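Local coordinates for putative metal binding protein (Coccidioides immitis, PDB 3CVG) that probably binds a metal ion or metal-containing ligand as a periplasmic-type solute-binding protein, at residues K131-A136 / S177-Q182. Sequence-based numbering, arbitrary orientation.
Sequences KMHDAA and STWYHQ
W179 lies flat against A136, and its side chain can be followed outward from the backbone. Its CB sits 4.1 Å from the CB of A136. A chi1 of 45° places CG between the backbone N and the carbonyl carbon, turning the indole broadside to helix 125-138. CG and CD2 then come nearest the methyl, with CD2 of W179 3.5 Å from CB of A136. That methyl stands 3.4 Å from the centroid of the five-membered ring and 9° off its normal, the geometry of a CH-pi contact over the face. CB of S177 lies over the opposite face, offset toward the rim. NE1 donates to OE2 of E137, the next residue of the helix, which should limit rotation of the ring. At the far end CZ2 of W179 meets CD2 of H133 at 3.8 Å, the two ring planes being turned 83° apart in an oblique approach. H133 is itself probably held by ND1, which bonds OD1 of D134 at 2.8 Å, nearly in the imidazole plane and on the anti side of the carboxylate. W179 is the third residue of a type I turn from S177 to Y180; the contact packs this turn, just before strand 180-182, against helix 125-138 in an alpha/beta lobe, as in periplasmic binding protein folds.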
# COMPACT_ATOMS: atom_id res chain seq x y z
N LYS A 131 9.30 -0.07 -22.27
CA LYS A 131 10.42 -0.93 -22.63
C LYS A 131 10.11 -2.41 -22.35
O LYS A 131 10.41 -3.28 -23.18
CB LYS A 131 11.67 -0.51 -21.85
CG LYS A 131 12.97 -0.68 -22.62
CD LYS A 131 14.09 0.09 -21.93
CE LYS A 131 15.38 0.08 -22.75
NZ LYS A 131 16.40 0.99 -22.16
N MSE A 132 9.54 -2.70 -21.19
CA MSE A 132 9.20 -4.08 -20.86
C MSE A 132 8.21 -4.63 -21.88
O MSE A 132 8.38 -5.75 -22.38
CB MSE A 132 8.59 -4.18 -19.45
CG MSE A 132 9.61 -4.16 -18.30
SE MSE A 132 8.82 -4.38 -16.52
CE MSE A 132 7.83 -6.01 -16.85
N HIS A 133 7.18 -3.85 -22.19
CA HIS A 133 6.17 -4.27 -23.15
C HIS A 133 6.77 -4.70 -24.49
O HIS A 133 6.52 -5.81 -24.96
CB HIS A 133 5.14 -3.16 -23.39
CG HIS A 133 4.23 -3.41 -24.55
ND1 HIS A 133 4.58 -3.10 -25.85
CD2 HIS A 133 3.00 -3.96 -24.62
CE1 HIS A 133 3.60 -3.45 -26.67
NE2 HIS A 133 2.63 -3.98 -25.95
N ASP A 134 7.57 -3.82 -25.09
CA ASP A 134 8.18 -4.11 -26.38
C ASP A 134 9.11 -5.32 -26.32
O ASP A 134 9.11 -6.16 -27.23
CB ASP A 134 8.93 -2.88 -26.90
CG ASP A 134 8.03 -1.66 -27.03
OD1 ASP A 134 6.79 -1.81 -27.00
OD2 ASP A 134 8.57 -0.54 -27.17
N ALA A 135 9.89 -5.42 -25.25
CA ALA A 135 10.80 -6.55 -25.09
C ALA A 135 10.02 -7.83 -24.85
O ALA A 135 10.42 -8.91 -25.29
CB ALA A 135 11.76 -6.30 -23.93
N ALA A 136 8.90 -7.73 -24.14
CA ALA A 136 8.10 -8.91 -23.88
C ALA A 136 7.45 -9.34 -25.19
O ALA A 136 7.38 -10.53 -25.51
CB ALA A 136 7.03 -8.61 -22.83
N SER A 177 -2.05 -10.83 -23.37
CA SER A 177 -0.59 -10.83 -23.35
C SER A 177 -0.15 -11.94 -22.39
O SER A 177 -0.23 -11.79 -21.16
CB SER A 177 -0.07 -9.47 -22.89
OG SER A 177 -0.55 -8.43 -23.72
N THR A 178 0.34 -13.04 -22.96
CA THR A 178 0.75 -14.18 -22.16
C THR A 178 1.89 -13.94 -21.20
O THR A 178 2.05 -14.71 -20.25
CB THR A 178 1.07 -15.42 -23.06
OG1 THR A 178 2.17 -15.14 -23.93
CG2 THR A 178 -0.15 -15.79 -23.90
N TRP A 179 2.68 -12.89 -21.44
CA TRP A 179 3.78 -12.54 -20.53
C TRP A 179 3.25 -11.81 -19.27
O TRP A 179 3.99 -11.56 -18.32
CB TRP A 179 4.81 -11.66 -21.24
CG TRP A 179 4.22 -10.53 -22.06
CD1 TRP A 179 3.94 -10.55 -23.39
CD2 TRP A 179 3.86 -9.22 -21.60
NE1 TRP A 179 3.44 -9.34 -23.80
CE2 TRP A 179 3.38 -8.50 -22.71
CE3 TRP A 179 3.90 -8.59 -20.35
CZ2 TRP A 179 2.95 -7.17 -22.62
CZ3 TRP A 179 3.47 -7.27 -20.26
CH2 TRP A 179 3.00 -6.57 -21.38
N TYR A 180 1.96 -11.45 -19.29
CA TYR A 180 1.33 -10.77 -18.15
C TYR A 180 0.90 -11.94 -17.27
O TYR A 180 -0.14 -12.57 -17.49
CB TYR A 180 0.12 -9.95 -18.61
CG TYR A 180 -0.49 -9.07 -17.54
CD1 TYR A 180 0.19 -7.94 -17.06
CD2 TYR A 180 -1.75 -9.35 -17.02
CE1 TYR A 180 -0.39 -7.11 -16.08
CE2 TYR A 180 -2.33 -8.53 -16.05
CZ TYR A 180 -1.65 -7.41 -15.58
OH TYR A 180 -2.24 -6.60 -14.63
N HIS A 181 1.74 -12.22 -16.27
CA HIS A 181 1.57 -13.34 -15.36
C HIS A 181 0.73 -13.10 -14.12
O HIS A 181 1.11 -12.32 -13.23
CB HIS A 181 2.97 -13.84 -14.96
CG HIS A 181 2.95 -15.01 -14.02
ND1 HIS A 181 4.00 -15.29 -13.17
CD2 HIS A 181 2.01 -15.95 -13.79
CE1 HIS A 181 3.71 -16.36 -12.45
NE2 HIS A 181 2.51 -16.78 -12.81
N GLN A 182 -0.40 -13.79 -14.06
CA GLN A 182 -1.32 -13.71 -12.95
C GLN A 182 -0.92 -14.71 -11.87
O GLN A 182 -1.02 -15.92 -12.07
CB GLN A 182 -2.75 -14.03 -13.41
CG GLN A 182 -3.37 -12.98 -14.33
CD GLN A 182 -4.77 -13.37 -14.79
OE1 GLN A 182 -5.50 -14.08 -14.10
NE2 GLN A 182 -5.15 -12.89 -15.96